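Local coordinates for protein short-chain dehydrogenase/reductase SDR (Burkholderia phymatum, PDB 5IG2) that binds NAD in a Rossmann fold and probably interconverts alcohols and carbonyl compounds with this cofactor, at residues D45-E48 and G49-A52; I203-A206 and E207-R210. All blocks are in the same frame, centred on the assembly; numbering follows the deposited sequence.

Overall arrangement
Along the chain the two contacts stand in series, neither nesting nor crossing, and each is local, bending one continuous run of residues. Interaction 1 comes first, where strand 40-45 of the parallel sheet turns into helix 48-60. Interaction 2 follows much later, in the loop between strand 189-194 and helix 222-236, where residues 203-206 coil into 207-210. Their centres lie about 13 Å apart, yet they meet directly: Val46 CG1 packs on Val209 CB at 3.9 Å, and Asp47 OD2 and Arg208 NE form a long, weak ion pair. NAD touches both, its adenosine ribose held by interaction 1 and its adenosine-side phosphate by interaction 2.

Interaction 1 (D45-E48 and G49-A52); sequences DVDE and GALA. With NAD (nicotinamide-adenine-dinucleotide), chain F.
Asp47 caps helix 48-60: its OD1 accepts from Ala50 N at 3.2 Å, an almost straight bond (174°) that arrives from above the carboxylate plane. With CG anti to the backbone N (chi1 -175°), the carboxylate turns back over the first helical turn, and its CG lies 3.5 Å from Ala50 CB. OD1 also accepts a hydrogen bond from a water that in turn accepts from Gly49 N, so one oxygen serves two amide groups of the helix start, one of them through water. The backbone completes the turn, Leu51 N bonding to Asp47 O at 2.9 Å and Ala52 N to Glu48 O. In one of its two alternative conformers, Glu48 sends OE2 to a salt bridge with Arg69.

Asp45 has both oxygens engaged. OD1 receives NAD O2B at 2.7 Å and, on its anti side, Asp47 N at 2.9 Å, closing an Asx turn; OD2 receives NAD O3B at 2.7 Å and Gly23 N. Asp45 N, by contrast, is buried under Leu51 CD2, 3.7 Å away, without a polar partner. An acidic residue at the end of the second strand, gripping both adenosine-ribose hydroxyls, is the hallmark of an NAD-binding Rossmann fold.

Interaction 2 (I203-A206 and E207-R210); sequences IADA and ERVR. With NAD (nicotinamide-adenine-dinucleotide), chain F.
Residues 203-208 wind as a 3-10 turn, in which Arg208 N bonds to Asp205 O and Val209 N to Ala206 O (2.9 Å). Arg208 then doubles back on the same Asp205 oxygen: its CG sits between the backbone N and carbonyl carbon (chi1 78°), and the chain runs extended to NE, passing alongside the carbonyl with CG 3.3 Å from Asp205 O. NH1 reaches that oxygen at 2.9 Å in a weak, bent bond (149°) and also donates to Gly202 O. Two carbonyls thus steady one edge of the guanidinium, while NH2 donates to NAD O1A at 3.0 Å and 171°, the oxygen lying at the guanidinium edge, in plane.

This is the loop after the sixth strand of the Rossmann sheet, which in SDR enzymes generally borders the cofactor and substrate site; here it lies against NAD, and Arg208 probably offsets pyrophosphate charge. Nearby, Ile203 lays CG2 3.5 Å from NAD N7N of the carboxamide, and Val209 packs CG2 against NAD C8A of the adenine at 3.7 Å.

Facing helix 112-140, Arg210 takes Glu207 side-on, NE to OE1 and NH2 to OE2, the second nearly straight at 2.7 Å and on the syn lone pair. Arg210 NH2 has a second salt bridge to Asp114, and its NH1 donates to Leu214 O.

Interaction 1 (D45-E48 and G49-A52)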
ATOM      1  N   ASP B  45      12.464 -49.554   4.442  1.00 12.02           N
ATOM      2  CA  ASP B  45      12.515 -49.094   3.062  1.00 14.30           C
ATOM      3  C   ASP B  45      13.939 -49.292   2.564  1.00 14.58           C
ATOM      4  O   ASP B  45      14.875 -49.359   3.359  1.00 14.56           O
ATOM      5  CB  ASP B  45      12.090 -47.619   2.946  1.00 15.11           C
ATOM      6  CG  ASP B  45      11.465 -47.286   1.586  1.00 15.86           C
ATOM      7  OD1 ASP B  45      12.163 -47.423   0.554  1.00 14.13           O
ATOM      8  OD2 ASP B  45      10.278 -46.867   1.555  1.00 14.43           O
ATOM      9  N   VAL B  46      14.088 -49.419   1.251  1.00 16.26           N
ATOM     10  CA  VAL B  46      15.420 -49.480   0.657  1.00 17.91           C
ATOM     11  C   VAL B  46      15.939 -48.087   0.299  1.00 19.34           C
ATOM     12  O   VAL B  46      17.146 -47.917   0.065  1.00 16.01           O
ATOM     13  CB  VAL B  46      15.391 -50.411  -0.568  1.00 19.07           C
ATOM     14  CG1 VAL B  46      14.667 -49.744  -1.736  1.00 14.28           C
ATOM     15  CG2 VAL B  46      16.791 -50.853  -0.930  1.00 20.74           C
ATOM     16  N   ASP B  47      15.060 -47.083   0.279  1.00 15.32           N
ATOM     17  CA  ASP B  47      15.416 -45.690   0.009  1.00 16.17           C
ATOM     18  C   ASP B  47      15.829 -45.061   1.341  1.00 16.76           C
ATOM     19  O   ASP B  47      15.005 -44.527   2.090  1.00 13.53           O
ATOM     20  CB  ASP B  47      14.233 -44.980  -0.640  1.00 14.35           C
ATOM     21  CG  ASP B  47      14.552 -43.562  -1.071  1.00 20.15           C
ATOM     22  OD1 ASP B  47      15.544 -42.975  -0.578  1.00 21.00           O
ATOM     23  OD2 ASP B  47      13.786 -43.029  -1.909  1.00 19.03           O
ATOM     24  N   GLU B  48      17.128 -45.107   1.632  1.00 13.32           N
ATOM     25  CA  GLU B  48      17.568 -44.726   2.968  0.57 17.76           C
ATOM     26  C   GLU B  48      17.288 -43.250   3.248  1.00 21.19           C
ATOM     27  O   GLU B  48      16.879 -42.903   4.364  1.00 17.91           O
ATOM     28  CB  GLU B  48      19.047 -45.077   3.177  0.57 21.64           C
ATOM     29  CG  GLU B  48      19.878 -45.107   1.922  0.57 26.29           C
ATOM     30  CD  GLU B  48      21.166 -45.903   2.059  0.57 31.78           C
ATOM     31  OE1 GLU B  48      21.809 -45.870   3.132  0.57 33.42           O
ATOM     32  OE2 GLU B  48      21.539 -46.568   1.075  0.57 33.21           O
ATOM     33  N   GLY B  49      17.447 -42.373   2.250  1.00 17.52           N
ATOM     34  CA  GLY B  49      17.212 -40.953   2.483  1.00 15.67           C
ATOM     35  C   GLY B  49      15.764 -40.655   2.825  1.00 18.89           C
ATOM     36  O   GLY B  49      15.466 -39.957   3.800  1.00 13.74           O
ATOM     37  N   ALA B  50      14.841 -41.205   2.031  1.00 18.31           N
ATOM     38  CA  ALA B  50      13.419 -41.008   2.289  1.00 17.07           C
ATOM     39  C   ALA B  50      13.014 -41.600   3.635  1.00 15.13           C
ATOM     40  O   ALA B  50      12.249 -40.988   4.390  1.00 16.14           O
ATOM     41  CB  ALA B  50      12.603 -41.625   1.149  1.00 15.90           C
ATOM     42  N   LEU B  51      13.525 -42.792   3.951  1.00 14.12           N
ATOM     43  CA  LEU B  51      13.203 -43.439   5.218  1.00 14.70           C
ATOM     44  C   LEU B  51      13.691 -42.610   6.397  1.00 15.23           C
ATOM     45  O   LEU B  51      12.966 -42.424   7.383  1.00 14.86           O
ATOM     46  CB  LEU B  51      13.823 -44.839   5.254  1.00 14.56           C
ATOM     47  CG  LEU B  51      13.521 -45.695   6.488  1.00 17.34           C
ATOM     48  CD1 LEU B  51      12.024 -45.944   6.643  1.00 16.12           C
ATOM     49  CD2 LEU B  51      14.297 -47.012   6.450  1.00 13.32           C
ATOM     50  N   ALA B  52      14.923 -42.096   6.311  1.00 12.69           N
ATOM     51  CA  ALA B  52      15.464 -41.287   7.394  1.00 12.56           C
ATOM     52  C   ALA B  52      14.628 -40.031   7.622  1.00 15.10           C
ATOM     53  O   ALA B  52      14.381 -39.644   8.769  1.00 13.96           O
ATOM     54  CB  ALA B  52      16.920 -40.921   7.097  1.00 13.26           C
TER
HETATM   55  PA  NAD F 301       5.938 -45.140  -3.447  1.00 13.13           P
HETATM   56  O1A NAD F 301       6.987 -45.175  -4.488  1.00 13.39           O
HETATM   57  O2A NAD F 301       5.572 -43.720  -2.989  1.00 12.48           O
HETATM   58  O5B NAD F 301       6.286 -46.016  -2.163  1.00 14.29           O
HETATM   59  C5B NAD F 301       6.775 -47.364  -2.298  1.00 11.74           C
HETATM   60  C4B NAD F 301       8.032 -47.458  -1.479  1.00  8.74           C
HETATM   61  O4B NAD F 301       8.548 -48.806  -1.551  1.00 14.11           O
HETATM   62  C3B NAD F 301       9.177 -46.523  -1.906  1.00 13.20           C
HETATM   63  O3B NAD F 301       9.610 -45.703  -0.827  1.00 12.03           O
HETATM   64  C2B NAD F 301      10.291 -47.488  -2.340  1.00 14.67           C
HETATM   65  O2B NAD F 301      11.589 -47.005  -2.014  1.00 14.54           O
HETATM   66  C1B NAD F 301       9.956 -48.720  -1.513  1.00 12.91           C
HETATM   67  N9A NAD F 301      10.522 -49.961  -2.026  1.00 11.50           N
HETATM   68  C8A NAD F 301      10.627 -50.352  -3.335  1.00 12.09           C
HETATM   69  N7A NAD F 301      11.290 -51.470  -3.508  1.00 14.41           N
HETATM   70  C5A NAD F 301      11.642 -51.844  -2.220  1.00 12.36           C
HETATM   71  C6A NAD F 301      12.371 -52.938  -1.717  1.00 14.18           C
HETATM   72  N6A NAD F 301      12.975 -53.845  -2.489  1.00 15.25           N
HETATM   73  N1A NAD F 301      12.505 -53.039  -0.376  1.00 13.34           N
HETATM   74  C2A NAD F 301      11.960 -52.093   0.399  1.00 13.72           C
HETATM   75  N3A NAD F 301      11.275 -51.002   0.038  1.00 13.17           N
HETATM   76  C4A NAD F 301      11.156 -50.934  -1.295  1.00 11.34           C
HETATM   77  O3  NAD F 301       4.627 -45.856  -3.987  1.00 12.47           O
HETATM   78  PN  NAD F 301       3.264 -46.280  -3.267  1.00 12.45           P
HETATM   79  O1N NAD F 301       3.192 -45.674  -1.913  1.00 10.03           O
HETATM   80  O2N NAD F 301       2.175 -46.014  -4.233  1.00 12.27           O
HETATM   81  O5D NAD F 301       3.503 -47.851  -3.170  1.00 11.30           O
HETATM   82  C5D NAD F 301       3.003 -48.621  -2.055  1.00  8.90           C
HETATM   83  C4D NAD F 301       2.231 -49.796  -2.605  1.00 11.13           C
HETATM   84  O4D NAD F 301       0.974 -49.352  -3.170  1.00 12.40           O
HETATM   85  C3D NAD F 301       2.937 -50.594  -3.708  1.00 11.50           C
HETATM   86  O3D NAD F 301       2.778 -51.987  -3.462  1.00 12.02           O
HETATM   87  C2D NAD F 301       2.161 -50.200  -4.966  1.00 10.87           C
HETATM   88  O2D NAD F 301       2.230 -51.228  -5.946  1.00 10.46           O
HETATM   89  C1D NAD F 301       0.771 -50.050  -4.365  1.00 11.72           C
HETATM   90  N1N NAD F 301      -0.269 -49.283  -5.206  1.00 13.12           N
HETATM   91  C2N NAD F 301      -0.024 -48.000  -5.529  1.00 11.09           C
HETATM   92  C3N NAD F 301      -0.959 -47.275  -6.246  1.00 10.77           C
HETATM   93  C7N NAD F 301      -0.833 -45.807  -6.510  1.00 11.17           C
HETATM   94  O7N NAD F 301      -1.507 -45.295  -7.418  1.00 11.71           O
HETATM   95  N7N NAD F 301       0.082 -45.130  -5.838  1.00 12.35           N
HETATM   96  C4N NAD F 301      -2.147 -47.899  -6.609  1.00 12.65           C
HETATM   97  C5N NAD F 301      -2.379 -49.214  -6.247  1.00 15.31           C
HETATM   98  C6N NAD F 301      -1.419 -49.899  -5.546  1.00 14.82           C
HETATM   99  O   HOH W   1      18.115 -42.483  -0.474  1.00 20.08           O

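Interaction 2 (I203-A206 and E207-R210)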
ATOM      1  N   ILE B 203       5.127 -44.118  -6.985  1.00 12.87           N
ATOM      2  CA  ILE B 203       5.127 -45.447  -7.591  1.00 11.09           C
ATOM      3  C   ILE B 203       5.493 -45.379  -9.066  1.00 13.38           C
ATOM      4  O   ILE B 203       6.088 -46.322  -9.607  1.00 15.85           O
ATOM      5  CB  ILE B 203       3.768 -46.141  -7.369  1.00 10.38           C
ATOM      6  CG1 ILE B 203       3.834 -47.623  -7.760  1.00 11.11           C
ATOM      7  CG2 ILE B 203       2.666 -45.443  -8.169  1.00 10.13           C
ATOM      8  CD1 ILE B 203       4.857 -48.428  -6.988  1.00 10.40           C
ATOM      9  N   ALA B 204       5.172 -44.270  -9.744  1.00 13.85           N
ATOM     10  CA  ALA B 204       5.551 -44.145 -11.150  1.00 15.11           C
ATOM     11  C   ALA B 204       7.033 -43.883 -11.328  1.00 17.95           C
ATOM     12  O   ALA B 204       7.534 -43.977 -12.451  1.00 22.89           O
ATOM     13  CB  ALA B 204       4.757 -43.037 -11.841  1.00 16.61           C
ATOM     14  N   ASP B 205       7.744 -43.574 -10.250  1.00 16.23           N
ATOM     15  CA  ASP B 205       9.183 -43.366 -10.278  1.00 20.57           C
ATOM     16  C   ASP B 205       9.944 -44.540  -9.681  1.00 17.31           C
ATOM     17  O   ASP B 205      11.066 -44.360  -9.203  1.00 19.82           O
ATOM     18  CB  ASP B 205       9.544 -42.086  -9.533  1.00 27.92           C
ATOM     19  CG  ASP B 205      10.346 -41.156 -10.374  1.00 48.83           C
ATOM     20  OD1 ASP B 205       9.718 -40.459 -11.204  1.00 60.15           O
ATOM     21  OD2 ASP B 205      11.593 -41.136 -10.225  1.00 51.27           O
ATOM     22  N   ALA B 206       9.360 -45.743  -9.715  1.00 15.27           N
ATOM     23  CA  ALA B 206       9.960 -46.898  -9.049  1.00 15.79           C
ATOM     24  C   ALA B 206      11.365 -47.210  -9.568  1.00 15.36           C
ATOM     25  O   ALA B 206      12.169 -47.812  -8.847  1.00 17.47           O
ATOM     26  CB  ALA B 206       9.050 -48.127  -9.196  1.00 11.88           C
ATOM     27  N   GLU B 207      11.685 -46.808 -10.802  1.00 17.33           N
ATOM     28  CA  GLU B 207      13.010 -47.094 -11.349  1.00 18.64           C
ATOM     29  C   GLU B 207      14.118 -46.558 -10.462  1.00 19.08           C
ATOM     30  O   GLU B 207      15.241 -47.074 -10.521  1.00 20.32           O
ATOM     31  CB  GLU B 207      13.168 -46.505 -12.750  1.00 19.96           C
ATOM     32  CG  GLU B 207      12.411 -47.256 -13.845  1.00 27.27           C
ATOM     33  CD  GLU B 207      13.006 -48.630 -14.169  1.00 29.09           C
ATOM     34  OE1 GLU B 207      14.198 -48.862 -13.856  1.00 29.43           O
ATOM     35  OE2 GLU B 207      12.272 -49.474 -14.737  1.00 28.15           O
ATOM     36  N   ARG B 208      13.818 -45.550  -9.628  1.00 18.74           N
ATOM     37  CA  ARG B 208      14.837 -44.965  -8.760  1.00 19.16           C
ATOM     38  C   ARG B 208      15.387 -45.981  -7.769  1.00 17.77           C
ATOM     39  O   ARG B 208      16.520 -45.821  -7.299  1.00 18.13           O
ATOM     40  CB  ARG B 208      14.282 -43.734  -8.018  1.00 20.46           C
ATOM     41  CG  ARG B 208      13.369 -44.042  -6.816  1.00 24.13           C
ATOM     42  CD  ARG B 208      12.544 -42.801  -6.354  1.00 24.82           C
ATOM     43  NE  ARG B 208      11.622 -43.091  -5.245  1.00 27.82           N
ATOM     44  CZ  ARG B 208      10.391 -43.600  -5.386  1.00 35.82           C
ATOM     45  NH1 ARG B 208       9.911 -43.900  -6.592  1.00 36.21           N
ATOM     46  NH2 ARG B 208       9.626 -43.828  -4.321  1.00 29.97           N
ATOM     47  N   VAL B 209      14.619 -47.028  -7.434  1.00 17.78           N
ATOM     48  CA  VAL B 209      15.090 -48.049  -6.501  1.00 21.52           C
ATOM     49  C   VAL B 209      15.242 -49.415  -7.171  1.00 20.82           C
ATOM     50  O   VAL B 209      15.265 -50.435  -6.483  1.00 19.91           O
ATOM     51  CB  VAL B 209      14.189 -48.150  -5.253  1.00 20.11           C
ATOM     52  CG1 VAL B 209      14.312 -46.900  -4.387  1.00 19.31           C
ATOM     53  CG2 VAL B 209      12.737 -48.434  -5.639  1.00 19.94           C
ATOM     54  N   ARG B 210      15.346 -49.467  -8.495  1.00 16.82           N
ATOM     55  CA  ARG B 210      15.693 -50.733  -9.129  1.00 20.36           C
ATOM     56  C   ARG B 210      17.152 -51.042  -8.814  1.00 20.82           C
ATOM     57  O   ARG B 210      18.013 -50.164  -8.973  1.00 19.92           O
ATOM     58  CB  ARG B 210      15.473 -50.694 -10.643  1.00 22.95           C
ATOM     59  CG  ARG B 210      15.833 -52.011 -11.347  1.00 19.62           C
ATOM     60  CD  ARG B 210      16.081 -51.832 -12.850  1.00 19.08           C
ATOM     61  NE  ARG B 210      14.851 -51.548 -13.580  1.00 20.29           N
ATOM     62  CZ  ARG B 210      14.181 -52.433 -14.312  1.00 21.44           C
ATOM     63  NH1 ARG B 210      14.627 -53.683 -14.439  1.00 20.74           N
ATOM     64  NH2 ARG B 210      13.064 -52.063 -14.930  1.00 16.33           N
TER
HETATM   65  PA  NAD F 301       5.938 -45.140  -3.447  1.00 13.13           P
HETATM   66  O1A NAD F 301       6.987 -45.175  -4.488  1.00 13.39           O
HETATM   67  O2A NAD F 301       5.572 -43.720  -2.989  1.00 12.48           O
HETATM   68  O5B NAD F 301       6.286 -46.016  -2.163  1.00 14.29           O
HETATM   69  C5B NAD F 301       6.775 -47.364  -2.298  1.00 11.74           C
HETATM   70  C4B NAD F 301       8.032 -47.458  -1.479  1.00  8.74           C
HETATM   71  O4B NAD F 301       8.548 -48.806  -1.551  1.00 14.11           O
HETATM   72  C3B NAD F 301       9.177 -46.523  -1.906  1.00 13.20           C
HETATM   73  O3B NAD F 301       9.610 -45.703  -0.827  1.00 12.03           O
HETATM   74  C2B NAD F 301      10.291 -47.488  -2.340  1.00 14.67           C
HETATM   75  O2B NAD F 301      11.589 -47.005  -2.014  1.00 14.54           O
HETATM   76  C1B NAD F 301       9.956 -48.720  -1.513  1.00 12.91           C
HETATM   77  N9A NAD F 301      10.522 -49.961  -2.026  1.00 11.50           N
HETATM   78  C8A NAD F 301      10.627 -50.352  -3.335  1.00 12.09           C
HETATM   79  N7A NAD F 301      11.290 -51.470  -3.508  1.00 14.41           N
HETATM   80  C5A NAD F 301      11.642 -51.844  -2.220  1.00 12.36           C
HETATM   81  C6A NAD F 301      12.371 -52.938  -1.717  1.00 14.18           C
HETATM   82  N6A NAD F 301      12.975 -53.845  -2.489  1.00 15.25           N
HETATM   83  N1A NAD F 301      12.505 -53.039  -0.376  1.00 13.34           N
HETATM   84  C2A NAD F 301      11.960 -52.093   0.399  1.00 13.72           C
HETATM   85  N3A NAD F 301      11.275 -51.002   0.038  1.00 13.17           N
HETATM   86  C4A NAD F 301      11.156 -50.934  -1.295  1.00 11.34           C
HETATM   87  O3  NAD F 301       4.627 -45.856  -3.987  1.00 12.47           O
HETATM   88  PN  NAD F 301       3.264 -46.280  -3.267  1.00 12.45           P
HETATM   89  O1N NAD F 301       3.192 -45.674  -1.913  1.00 10.03           O
HETATM   90  O2N NAD F 301       2.175 -46.014  -4.233  1.00 12.27           O
HETATM   91  O5D NAD F 301       3.503 -47.851  -3.170  1.00 11.30           O
HETATM   92  C5D NAD F 301       3.003 -48.621  -2.055  1.00  8.90           C
HETATM   93  C4D NAD F 301       2.231 -49.796  -2.605  1.00 11.13           C
HETATM   94  O4D NAD F 301       0.974 -49.352  -3.170  1.00 12.40           O
HETATM   95  C3D NAD F 301       2.937 -50.594  -3.708  1.00 11.50           C
HETATM   96  O3D NAD F 301       2.778 -51.987  -3.462  1.00 12.02           O
HETATM   97  C2D NAD F 301       2.161 -50.200  -4.966  1.00 10.87           C
HETATM   98  O2D NAD F 301       2.230 -51.228  -5.946  1.00 10.46           O
HETATM   99  C1D NAD F 301       0.771 -50.050  -4.365  1.00 11.72           C
HETATM  100  N1N NAD F 301      -0.269 -49.283  -5.206  1.00 13.12           N
HETATM  101  C2N NAD F 301      -0.024 -48.000  -5.529  1.00 11.09           C
HETATM  102  C3N NAD F 301      -0.959 -47.275  -6.246  1.00 10.77           C
HETATM  103  C7N NAD F 301      -0.833 -45.807  -6.510  1.00 11.17           C
HETATM  104  O7N NAD F 301      -1.507 -45.295  -7.418  1.00 11.71           O
HETATM  105  N7N NAD F 301       0.082 -45.130  -5.838  1.00 12.35           N
HETATM  106  C4N NAD F 301      -2.147 -47.899  -6.609  1.00 12.65           C
HETATM  107  C5N NAD F 301      -2.379 -49.214  -6.247  1.00 15.31           C
HETATM  108  C6N NAD F 301      -1.419 -49.899  -5.546  1.00 14.82           C
HETATM  109  O   HOH W   2       9.695 -45.767 -12.923  1.00 34.80           O